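Local coordinates for 4-hydroxy-tetrahydrodipicolinate synthase (Thermotoga maritima, PDB 1O5K), which condenses pyruvate with aspartate beta-semialdehyde to give 4-hydroxy-tetrahydrodipicolinate, a step of lysine biosynthesis by the diaminopimelate pathway, through a Schiff-base intermediate, at residues L112-P116 / H129-I133; A159-A164 / L188-R193; Y41-N45 / S222-K227; A269-M274 / L296-L300; V71-L75 / L106-G110. One frame throughout, in Å; residues are numbered along the deposited sequence. Where two conformers were deposited one is given.

Interaction 1. Residues L112-P116 / H129-I133; sequences LVVTP and HYKYI
This contact lies within a beta-alpha-beta unit of the TIM barrel: barrel strand 110-114 runs nearly antiparallel to helix 123-134, which covers its outer side before the chain returns as strand 141-144. The short axes of 112-114 and 129-133 approach to 11.1 Å at 148°. The strand ends at Val-114; Thr-115 and Pro-116 are loop. In register, the CA atoms of Val-113 and Tyr-130 lie 8.6 Å apart, as do those of Pro-116 and His-129. Val-113 points its CB toward the helix and Val-114 away from it, on the side of Tyr-144, the predicted proton donor/acceptor.

Apolar packing centres on Val-113 (chi1 t), whose CG1 is 3.6 Å from Tyr-130 CE1 and 4.4 Å from Ile-133 CD1. Pro-116 makes a CH-pi contact, its CG 3.6 Å from the centroid of the His-129 ring and 10° off the normal. Among polar links, His-129 (chi1 t) bonds through ND1 to Thr-93 on the preceding helix, while its NE2 holds a water at 2.8 Å that donates to Val-114 O at 2.7 Å. Tyr-130 (chi1 m) extends its ring to the strand end, where Tyr-130 OH donates to Val-113 O at 2.7 Å.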
# COMPACT_ATOMS: atom_id res chain seq x y z
N LEU A 112 29.47 -4.17 0.26
CA LEU A 112 28.08 -3.87 0.49
C LEU A 112 27.29 -4.92 -0.28
O LEU A 112 27.50 -5.09 -1.46
CB LEU A 112 27.77 -2.45 -0.02
CG LEU A 112 26.33 -1.94 0.18
CD1 LEU A 112 26.11 -1.68 1.66
CD2 LEU A 112 26.01 -0.69 -0.60
N VAL A 113 26.48 -5.70 0.42
CA VAL A 113 25.84 -6.85 -0.20
C VAL A 113 24.33 -6.76 -0.05
O VAL A 113 23.77 -6.99 1.04
CB VAL A 113 26.33 -8.15 0.43
CG1 VAL A 113 25.63 -9.35 -0.11
CG2 VAL A 113 27.84 -8.30 0.29
N VAL A 114 23.68 -6.38 -1.15
CA VAL A 114 22.25 -6.21 -1.14
C VAL A 114 21.59 -7.56 -0.90
O VAL A 114 22.09 -8.62 -1.31
CB VAL A 114 21.76 -5.54 -2.47
CG1 VAL A 114 22.01 -6.42 -3.66
CG2 VAL A 114 20.33 -5.02 -2.36
N THR A 115 20.47 -7.53 -0.20
CA THR A 115 19.60 -8.72 -0.17
C THR A 115 19.30 -9.13 -1.61
O THR A 115 19.02 -8.28 -2.46
CB THR A 115 18.24 -8.43 0.49
OG1 THR A 115 17.58 -7.40 -0.24
CG2 THR A 115 18.38 -7.92 1.94
N PRO A 116 19.38 -10.42 -1.90
CA PRO A 116 18.97 -10.92 -3.20
C PRO A 116 17.66 -10.32 -3.68
O PRO A 116 16.65 -10.33 -2.96
CB PRO A 116 18.83 -12.41 -2.98
CG PRO A 116 19.97 -12.67 -1.96
CD PRO A 116 19.91 -11.50 -1.03
N HIS A 129 22.17 -17.01 3.25
CA HIS A 129 22.93 -16.28 2.23
C HIS A 129 24.11 -15.53 2.86
O HIS A 129 25.24 -15.73 2.46
CB HIS A 129 21.98 -15.32 1.50
CG HIS A 129 22.61 -14.42 0.49
ND1 HIS A 129 22.98 -14.84 -0.78
CD2 HIS A 129 22.84 -13.09 0.53
CE1 HIS A 129 23.43 -13.79 -1.46
NE2 HIS A 129 23.36 -12.72 -0.69
N TYR A 130 23.83 -14.70 3.86
CA TYR A 130 24.88 -13.91 4.53
C TYR A 130 25.83 -14.82 5.32
O TYR A 130 27.03 -14.56 5.37
CB TYR A 130 24.25 -12.85 5.41
CG TYR A 130 23.65 -11.73 4.58
CD1 TYR A 130 24.48 -10.83 3.89
CD2 TYR A 130 22.27 -11.58 4.43
CE1 TYR A 130 23.92 -9.88 3.05
CE2 TYR A 130 21.73 -10.59 3.64
CZ TYR A 130 22.57 -9.75 2.96
OH TYR A 130 22.02 -8.76 2.14
N LYS A 131 25.30 -15.89 5.91
CA LYS A 131 26.15 -16.83 6.63
C LYS A 131 27.18 -17.49 5.71
O LYS A 131 28.39 -17.60 6.01
CB LYS A 131 25.32 -17.93 7.29
CG LYS A 131 26.20 -18.86 8.13
CD LYS A 131 25.45 -19.52 9.25
CE LYS A 131 25.06 -20.95 8.92
NZ LYS A 131 23.87 -20.96 8.06
N TYR A 132 26.69 -17.99 4.59
CA TYR A 132 27.53 -18.63 3.59
C TYR A 132 28.67 -17.72 3.20
O TYR A 132 29.83 -18.13 3.17
CB TYR A 132 26.74 -19.01 2.35
CG TYR A 132 27.53 -19.80 1.32
CD1 TYR A 132 27.65 -21.18 1.43
CD2 TYR A 132 28.12 -19.18 0.23
CE1 TYR A 132 28.37 -21.93 0.47
CE2 TYR A 132 28.85 -19.90 -0.71
CZ TYR A 132 28.95 -21.27 -0.59
OH TYR A 132 29.64 -22.00 -1.52
N ILE A 133 28.34 -16.47 2.90
CA ILE A 133 29.35 -15.50 2.48
C ILE A 133 30.34 -15.14 3.61
O ILE A 133 31.56 -15.18 3.44
CB ILE A 133 28.67 -14.26 1.92
CG1 ILE A 133 27.76 -14.64 0.73
CG2 ILE A 133 29.68 -13.27 1.51
CD1 ILE A 133 26.68 -13.61 0.39
O HOH W 1 23.61 -10.52 -2.37

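Interaction 2. Residues A159-A164 / L188-R193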
# COMPACT_ATOMS: atom_id res chain seq x y z
N ALA A 159 17.86 -9.07 10.88
CA ALA A 159 19.12 -8.32 10.97
C ALA A 159 19.84 -8.53 12.31
O ALA A 159 21.05 -8.62 12.34
CB ALA A 159 18.90 -6.81 10.76
N ALA A 160 19.08 -8.62 13.40
CA ALA A 160 19.67 -8.80 14.73
C ALA A 160 20.29 -10.17 14.81
O ALA A 160 21.28 -10.39 15.52
CB ALA A 160 18.61 -8.66 15.84
N ARG A 161 19.66 -11.14 14.16
CA ARG A 161 20.20 -12.52 14.23
C ARG A 161 21.55 -12.59 13.49
O ARG A 161 22.55 -13.18 13.94
CB ARG A 161 19.17 -13.42 13.58
CG ARG A 161 19.47 -14.82 13.64
CD ARG A 161 18.40 -15.65 12.97
NE ARG A 161 18.78 -17.03 13.13
CZ ARG A 161 18.44 -18.01 12.32
NH1 ARG A 161 17.63 -17.78 11.30
NH2 ARG A 161 18.89 -19.23 12.58
N ILE A 162 21.58 -11.95 12.34
CA ILE A 162 22.82 -11.76 11.57
C ILE A 162 23.93 -11.04 12.36
O ILE A 162 25.06 -11.52 12.41
CB ILE A 162 22.50 -11.02 10.24
CG1 ILE A 162 21.73 -11.96 9.29
CG2 ILE A 162 23.78 -10.47 9.57
CD1 ILE A 162 21.08 -11.24 8.17
N ALA A 163 23.59 -9.89 12.96
CA ALA A 163 24.48 -9.21 13.93
C ALA A 163 25.01 -10.13 15.02
O ALA A 163 26.21 -10.16 15.29
CB ALA A 163 23.74 -8.04 14.57
N ALA A 164 24.12 -10.88 15.66
CA ALA A 164 24.50 -11.74 16.75
C ALA A 164 25.45 -12.80 16.30
O ALA A 164 26.38 -13.16 17.02
CB ALA A 164 23.28 -12.41 17.37
N LEU A 188 17.35 -3.31 17.74
CA LEU A 188 17.52 -4.76 17.93
C LEU A 188 18.92 -5.20 17.56
O LEU A 188 19.48 -6.09 18.20
CB LEU A 188 16.50 -5.52 17.13
CG LEU A 188 15.05 -5.50 17.62
CD1 LEU A 188 14.28 -6.50 16.81
CD2 LEU A 188 14.92 -5.83 19.13
N THR A 189 19.50 -4.62 16.48
CA THR A 189 20.86 -5.04 16.07
C THR A 189 21.91 -4.65 17.14
O THR A 189 22.80 -5.44 17.48
CB THR A 189 21.29 -4.53 14.69
OG1 THR A 189 21.27 -3.09 14.66
CG2 THR A 189 20.35 -4.99 13.56
N LYS A 190 21.77 -3.46 17.73
CA LYS A 190 22.73 -2.98 18.69
C LYS A 190 22.57 -3.65 20.00
O LYS A 190 23.52 -3.77 20.76
CB LYS A 190 22.64 -1.46 18.84
CG LYS A 190 23.26 -0.79 17.62
CD LYS A 190 23.24 0.73 17.63
CE LYS A 190 23.73 1.32 16.28
NZ LYS A 190 25.24 1.25 16.08
N GLN A 191 21.37 -4.11 20.28
CA GLN A 191 21.16 -5.00 21.41
C GLN A 191 21.83 -6.36 21.21
O GLN A 191 22.26 -7.01 22.18
CB GLN A 191 19.70 -5.23 21.66
CG GLN A 191 18.97 -4.09 22.32
CD GLN A 191 17.51 -4.50 22.66
OE1 GLN A 191 17.28 -5.59 23.20
NE2 GLN A 191 16.54 -3.62 22.34
N ALA A 192 21.88 -6.83 19.97
CA ALA A 192 22.52 -8.14 19.70
C ALA A 192 24.03 -7.97 19.71
O ALA A 192 24.74 -8.81 20.24
CB ALA A 192 22.10 -8.69 18.39
N ARG A 193 24.50 -6.83 19.22
CA ARG A 193 25.92 -6.54 19.21
C ARG A 193 26.15 -5.03 19.21
O ARG A 193 25.82 -4.33 18.27
CB ARG A 193 26.46 -7.19 17.98
CG ARG A 193 27.91 -7.13 17.72
CD ARG A 193 28.19 -8.05 16.55
NE ARG A 193 29.07 -7.50 15.58
CZ ARG A 193 29.19 -7.94 14.35
NH1 ARG A 193 28.47 -8.97 13.91
NH2 ARG A 193 30.07 -7.36 13.57
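Helices 156-165 and 179-192 run side by side on the outside of the barrel, and alanines let them come very close: the short axes approach to 8.0 Å at a signed crossing angle of -22°. The CA atoms of Ala-160 and Thr-189 are only 4.2 Å apart, those of Ala-164 and Ala-192 5.1 Å.

With methyl groups as the main filling, few rotamers matter. Ala-192 sits among three alanines of the other helix, its CB 4.3 Å from Ala-160 CB, 4.2 Å from Ala-163 CB and 4.0 Å from Ala-164 CB; Ala-192 CB also lies 3.4 Å from Ala-160 O. Thr-189 adopts the p rotamer, which sends its CG2 to 3.6 Å from Ala-159 CB, while its OG1 is hydrogen-bonded to Thr-185 O one turn earlier in its own helix. Leu-188 (m, t) meets Ala-160 through its base, CB to CB at 4.0 Å.

Arg-193, the first residue to leave helical angles, is the long exception. Its t, t start carries the guanidinium across to helix 156-165, where Arg-193 NH1 donates to Ala-163 O at 2.9 Å with an angle of 164°. The same NH1 also bonds Leu-166 O, and NE forms a salt bridge with Asp-195. The chemistry thus implies two complementary parts: small side chains set the close helix spacing, and one arginine satisfies carbonyls near the C-terminal end of the neighbouring helix.

Interaction 3. Residues Y41-N45 / S222-K227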
# COMPACT_ATOMS: atom_id res chain seq x y z
N TYR A 41 36.67 15.65 -5.04
CA TYR A 41 35.60 16.46 -4.42
C TYR A 41 35.04 15.87 -3.14
O TYR A 41 34.77 16.60 -2.20
CB TYR A 41 34.51 16.65 -5.48
CG TYR A 41 33.29 17.51 -5.14
CD1 TYR A 41 33.43 18.84 -4.76
CD2 TYR A 41 32.00 17.01 -5.33
CE1 TYR A 41 32.32 19.62 -4.52
CE2 TYR A 41 30.87 17.80 -5.08
CZ TYR A 41 31.03 19.10 -4.70
OH TYR A 41 29.89 19.88 -4.50
N GLN A 42 34.82 14.56 -3.12
CA GLN A 42 34.37 13.89 -1.91
C GLN A 42 35.43 14.01 -0.79
O GLN A 42 35.10 14.35 0.36
CB GLN A 42 34.09 12.42 -2.20
CG GLN A 42 32.99 12.26 -3.25
CD GLN A 42 31.66 12.86 -2.79
OE1 GLN A 42 31.20 12.60 -1.68
NE2 GLN A 42 31.07 13.66 -3.64
N LEU A 43 36.67 13.70 -1.12
CA LEU A 43 37.76 13.65 -0.16
C LEU A 43 37.98 15.02 0.44
O LEU A 43 38.17 15.14 1.65
CB LEU A 43 39.05 13.20 -0.83
CG LEU A 43 39.13 11.68 -1.09
CD1 LEU A 43 40.29 11.38 -2.03
CD2 LEU A 43 39.23 10.88 0.21
N GLU A 44 37.91 16.04 -0.41
CA GLU A 44 38.19 17.40 0.02
C GLU A 44 37.09 17.98 0.92
O GLU A 44 37.31 18.95 1.64
CB GLU A 44 38.37 18.32 -1.20
N ASN A 45 35.91 17.41 0.85
CA ASN A 45 34.76 17.85 1.64
C ASN A 45 34.40 16.99 2.84
O ASN A 45 33.30 17.10 3.39
CB ASN A 45 33.58 18.06 0.69
CG ASN A 45 33.74 19.32 -0.10
OD1 ASN A 45 33.70 20.42 0.48
ND2 ASN A 45 34.06 19.19 -1.40
N SER A 222 25.28 13.26 -1.18
CA SER A 222 26.65 13.64 -1.02
C SER A 222 27.48 13.65 -2.31
O SER A 222 28.58 14.23 -2.31
CB SER A 222 27.36 12.77 0.01
OG SER A 222 27.37 11.39 -0.35
N ASN A 223 27.01 13.02 -3.39
CA ASN A 223 27.71 13.18 -4.67
C ASN A 223 27.83 14.64 -5.06
O ASN A 223 28.84 15.08 -5.61
CB ASN A 223 26.98 12.44 -5.78
CG ASN A 223 27.31 10.95 -5.83
OD1 ASN A 223 28.30 10.53 -6.48
ND2 ASN A 223 26.45 10.12 -5.20
N VAL A 224 26.77 15.41 -4.80
CA VAL A 224 26.74 16.81 -5.18
C VAL A 224 26.95 17.75 -4.03
O VAL A 224 27.53 18.82 -4.22
CB VAL A 224 25.44 17.20 -5.94
CG1 VAL A 224 25.33 16.38 -7.25
CG2 VAL A 224 24.23 17.02 -5.10
N ALA A 225 26.53 17.35 -2.83
CA ALA A 225 26.63 18.21 -1.66
C ALA A 225 27.30 17.49 -0.48
O ALA A 225 26.68 17.33 0.58
CB ALA A 225 25.21 18.63 -1.28
N PRO A 226 28.55 17.07 -0.65
CA PRO A 226 29.24 16.31 0.37
C PRO A 226 29.40 17.07 1.68
O PRO A 226 29.17 16.52 2.74
CB PRO A 226 30.59 15.98 -0.27
CG PRO A 226 30.78 17.05 -1.29
CD PRO A 226 29.40 17.26 -1.84
N LYS A 227 29.79 18.34 1.61
CA LYS A 227 30.03 19.09 2.85
C LYS A 227 28.78 19.23 3.67
O LYS A 227 28.85 19.13 4.91
CB LYS A 227 30.57 20.48 2.52
CG LYS A 227 30.80 21.43 3.69
CD LYS A 227 31.50 22.67 3.11
CE LYS A 227 31.10 23.96 3.80
NZ LYS A 227 31.65 25.13 3.05
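Pro-226, Asn-45 and Gln-42 bury the most surface here, 69, 63 and 61 Å² respectively. Pro-226, in the first turn of helix 226-237, turns its ring toward the end of helix 32-44. Its CG is 3.6 Å from Asn-45 CB and lies over one face of Tyr-41, 4.1 Å from the ring centroid and 19° off the normal, a CH-pi contact. Asn-45 follows the helix, and its ND2 donates back to Tyr-41 O at 2.8 Å; Asn-45 OD1 meets Lys-227 CB at 3.7 Å. Gln-42, folded m, m, donates from NE2 to Ser-222 O at 2.9 Å, leaving OE1 to bond Thr-19. Tyr-41 adds a second link, OH to Val-224 O at 2.6 Å.

These bonds hold the loop after strand 216-219 against the first barrel helix, which, with the first and last strands adjacent, is part of closing the TIM barrel. Asn-223 faces away, its ND2 bonded to Ala-20 O at the end of strand 16-20, whereas Val-224 packs on helices 241-257 and 265-273.

Interaction 4. Residues A269-M274 / L296-L300; sequences AALNLM and LRNVL
Apolar helix-helix packing joins two helices of the C-terminal region, 265-273 and 290-302, on the periphery of the chain, about 20 Å from its centre. The short segments 269-273 and 296-300 cross at a signed angle of -63°, with a closest axis approach of 10.2 Å. Both are helical, as the backbone bonds Leu-273 N to Ala-269 O (3.0 Å) and Leu-300 N to Leu-296 O (2.7 Å) confirm. In register, the CA atoms of Ala-270 and Leu-296 are 6.2 Å apart and those of Leu-273 and Arg-297 7.1 Å.

Leu-273, Leu-296 and Leu-300 point their CB atoms across the interface, and all three have the m, t rotamer. Leu-296 CD1 fits against the small residues, 3.9 Å from Ala-269 CB and 4.4 Å from Ala-270 CB. One turn on, Leu-300 CD1 lies 4.1 Å from Ala-270 CB, 4.2 Å from Leu-273 CD1 and 4.2 Å from Met-274 CG. Leu-273 CD1 also approaches Leu-296 CB at 4.1 Å, while its CD2 is 3.7 Å from Arg-297 NH2 at the exposed margin. No hydrogen bond crosses the contact.

Helix 241-257 backs the second segment, with Leu-254 touching Leu-300 and Ala-257 touching Leu-296. Such packing belongs to the C-terminal helical region that accompanies the TIM barrel in the DapA family.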
# COMPACT_ATOMS: atom_id res chain seq x y z
N ALA A 269 22.39 13.84 -13.88
CA ALA A 269 22.04 15.12 -14.55
C ALA A 269 22.55 16.33 -13.73
O ALA A 269 23.08 17.27 -14.28
CB ALA A 269 20.54 15.21 -14.84
N ALA A 270 22.45 16.23 -12.41
CA ALA A 270 22.98 17.21 -11.48
C ALA A 270 24.52 17.36 -11.58
O ALA A 270 25.05 18.48 -11.70
CB ALA A 270 22.55 16.83 -10.03
N LEU A 271 25.23 16.24 -11.55
CA LEU A 271 26.70 16.26 -11.71
C LEU A 271 27.11 16.85 -13.05
O LEU A 271 28.12 17.61 -13.16
CB LEU A 271 27.25 14.85 -11.52
CG LEU A 271 27.20 14.44 -10.02
CD1 LEU A 271 27.43 12.95 -9.93
CD2 LEU A 271 28.24 15.15 -9.24
N ASN A 272 26.33 16.56 -14.07
CA ASN A 272 26.62 17.18 -15.37
C ASN A 272 26.41 18.72 -15.38
O ASN A 272 27.25 19.51 -15.92
CB ASN A 272 25.75 16.53 -16.45
CG ASN A 272 25.94 17.15 -17.82
OD1 ASN A 272 25.01 17.73 -18.36
ND2 ASN A 272 27.14 17.02 -18.40
N LEU A 273 25.30 19.17 -14.80
CA LEU A 273 25.05 20.61 -14.69
C LEU A 273 26.23 21.27 -13.97
O LEU A 273 26.65 22.35 -14.33
CB LEU A 273 23.75 20.88 -13.93
CG LEU A 273 22.45 20.61 -14.68
CD1 LEU A 273 21.27 20.65 -13.72
CD2 LEU A 273 22.22 21.59 -15.79
N MET A 274 26.77 20.58 -12.98
CA MET A 274 27.86 21.11 -12.18
C MET A 274 29.22 21.00 -12.89
O MET A 274 30.19 21.52 -12.39
CB MET A 274 27.91 20.42 -10.81
CG MET A 274 26.74 20.86 -9.95
SD MET A 274 26.55 19.79 -8.47
CE MET A 274 27.67 20.62 -7.48
N LEU A 296 16.32 20.31 -11.05
CA LEU A 296 17.65 20.23 -10.47
C LEU A 296 18.41 21.58 -10.60
O LEU A 296 19.03 22.03 -9.64
CB LEU A 296 18.43 19.11 -11.14
CG LEU A 296 17.89 17.72 -10.82
CD1 LEU A 296 18.53 16.79 -11.85
CD2 LEU A 296 18.21 17.32 -9.38
N ARG A 297 18.36 22.22 -11.78
CA ARG A 297 19.12 23.45 -11.99
C ARG A 297 18.70 24.49 -10.94
O ARG A 297 19.55 25.17 -10.30
CB ARG A 297 18.91 23.99 -13.42
CG ARG A 297 19.95 25.01 -13.79
CD ARG A 297 19.77 25.69 -15.12
NE ARG A 297 20.18 24.87 -16.25
CZ ARG A 297 19.36 24.17 -17.01
NH1 ARG A 297 18.05 24.16 -16.79
NH2 ARG A 297 19.87 23.46 -18.01
N ASN A 298 17.40 24.58 -10.72
CA ASN A 298 16.83 25.53 -9.77
C ASN A 298 17.21 25.24 -8.34
O ASN A 298 17.64 26.12 -7.60
CB ASN A 298 15.30 25.53 -9.89
CG ASN A 298 14.82 26.28 -11.13
OD1 ASN A 298 15.54 27.12 -11.69
ND2 ASN A 298 13.61 25.94 -11.59
N VAL A 299 17.05 23.99 -7.95
CA VAL A 299 17.37 23.52 -6.62
C VAL A 299 18.88 23.63 -6.36
O VAL A 299 19.29 24.03 -5.26
CB VAL A 299 16.89 22.06 -6.42
CG1 VAL A 299 17.53 21.43 -5.23
CG2 VAL A 299 15.36 22.01 -6.24
N LEU A 300 19.70 23.28 -7.35
CA LEU A 300 21.15 23.41 -7.17
C LEU A 300 21.54 24.87 -6.93
O LEU A 300 22.34 25.16 -6.02
CB LEU A 300 21.94 22.79 -8.31
CG LEU A 300 21.86 21.26 -8.43
CD1 LEU A 300 22.52 20.89 -9.75
CD2 LEU A 300 22.56 20.60 -7.23

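Interaction 5. Residues V71-L75 / L106-G110; sequences VSRTL and LGANG
Segment 106-110 is the turn that leads from helix 93-106 into barrel strand 110-114, and it packs against the neighbouring barrel helix 64-78 through residues 71-75. Leu-75 N bonds Val-71 O at 3.0 Å within that helix.

Leu-106 comes first, CB directed toward the helix, rotamer m, t; its CA is 6.5 Å from that of Ser-72. Its CD1 touches Val-71 CG1 at 3.9 Å and its CD2 lies 3.7 Å from Ser-72 OG. Leu-106 O accepts a bond from a water at 2.6 Å, and that water is 2.9 Å from Ser-72 OG, which also bonds Glu-68 O. Gly-107 has phi/psi 93/22 and closes the helix in a Schellman motif; a CB there would jam against the preceding carbonyl. Gly-107 O is 3.5 Å from Leu-75 CD2. Ala-108 is extended (-55/155), its N 3.9 Å from Leu-75 CD1 and its CA 7.4 Å from the CA of Leu-75. Asn-109 (chi1 m) turns back to -94/-11 and brings OD1 to 3.9 Å from Leu-75 CD2 while bonding Val-84 N, and Gly-110 enters the sheet beside Val-86.

Leu-75 (m, t) therefore lies along the turn's backbone, its CD1 3.3 Å from Leu-106 O. With no hydrogen bond between them, the segments are joined by one apolar pair, the Leu-75 methyls against the turn's backbone and one water bridge, while Asn-109 and Gly-110 bond to strand 84-87.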
# COMPACT_ATOMS: atom_id res chain seq x y z
N VAL A 71 37.38 -0.22 -9.14
CA VAL A 71 37.70 -0.46 -7.73
C VAL A 71 39.18 -0.09 -7.51
O VAL A 71 39.53 0.61 -6.54
CB VAL A 71 37.41 -1.90 -7.33
CG1 VAL A 71 38.10 -2.27 -5.95
CG2 VAL A 71 35.90 -2.09 -7.30
N SER A 72 40.05 -0.62 -8.37
CA SER A 72 41.49 -0.38 -8.22
C SER A 72 41.80 1.10 -8.28
O SER A 72 42.61 1.61 -7.48
CB SER A 72 42.26 -1.13 -9.30
OG SER A 72 42.11 -2.53 -9.06
N ARG A 73 41.16 1.81 -9.22
CA ARG A 73 41.43 3.23 -9.34
C ARG A 73 40.95 4.02 -8.10
O ARG A 73 41.60 4.96 -7.69
CB ARG A 73 40.83 3.82 -10.60
CG ARG A 73 41.26 5.26 -10.89
CD ARG A 73 42.81 5.38 -11.01
NE ARG A 73 43.33 6.74 -10.98
CZ ARG A 73 44.59 7.08 -10.65
NH1 ARG A 73 45.48 6.16 -10.28
NH2 ARG A 73 44.98 8.35 -10.67
N THR A 74 39.83 3.62 -7.49
CA THR A 74 39.33 4.29 -6.30
C THR A 74 40.33 4.12 -5.16
O THR A 74 40.74 5.09 -4.50
CB THR A 74 38.00 3.69 -5.88
OG1 THR A 74 37.08 3.75 -7.00
CG2 THR A 74 37.39 4.54 -4.77
N LEU A 75 40.78 2.88 -4.98
CA LEU A 75 41.81 2.62 -3.93
C LEU A 75 43.08 3.43 -4.15
O LEU A 75 43.67 3.94 -3.18
CB LEU A 75 42.07 1.13 -3.80
CG LEU A 75 40.94 0.27 -3.28
CD1 LEU A 75 41.12 -1.17 -3.75
CD2 LEU A 75 40.84 0.36 -1.73
N LEU A 106 41.15 -7.49 -4.71
CA LEU A 106 41.54 -6.15 -5.18
C LEU A 106 41.96 -5.20 -4.07
O LEU A 106 42.52 -4.12 -4.33
CB LEU A 106 40.42 -5.50 -5.95
CG LEU A 106 40.10 -6.19 -7.26
CD1 LEU A 106 38.84 -5.59 -7.85
CD2 LEU A 106 41.31 -6.07 -8.24
N GLY A 107 41.68 -5.59 -2.84
CA GLY A 107 42.05 -4.81 -1.69
C GLY A 107 40.99 -3.85 -1.20
O GLY A 107 41.33 -2.92 -0.52
N ALA A 108 39.71 -4.08 -1.53
CA ALA A 108 38.58 -3.34 -0.92
C ALA A 108 38.62 -3.44 0.60
O ALA A 108 39.12 -4.42 1.14
CB ALA A 108 37.27 -3.88 -1.43
N ASN A 109 38.03 -2.46 1.28
CA ASN A 109 38.05 -2.43 2.74
C ASN A 109 36.80 -3.08 3.35
O ASN A 109 36.71 -3.30 4.57
CB ASN A 109 38.24 -1.00 3.23
CG ASN A 109 39.48 -0.33 2.62
OD1 ASN A 109 39.38 0.66 1.89
ND2 ASN A 109 40.65 -0.87 2.93
N GLY A 110 35.83 -3.34 2.51
CA GLY A 110 34.58 -3.98 2.86
C GLY A 110 33.73 -4.20 1.63
O GLY A 110 34.04 -3.72 0.53
O HOH W 2 43.41 -3.08 -6.58

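From the N terminus, residues 41-45 open interaction 3, whose partner comes only at 222-227; this long loop spans much of the barrel and brings its beginning and end together. Interactions 5, 1 and 2 all fall within it, one after another without crossing. Interaction 5 sets helix 64-78 against the turn that leads from helix 93-106 into strand 110-114, and its last residue, Gly-110, begins the strand that interaction 1 ties to its own helix. Interaction 2 then pairs the next outer helices, touching interaction 1 where Ile-162 meets Tyr-130. Interaction 4 closes last, among the C-terminal helices, and meets interaction 3 through Leu-271 and Met-274.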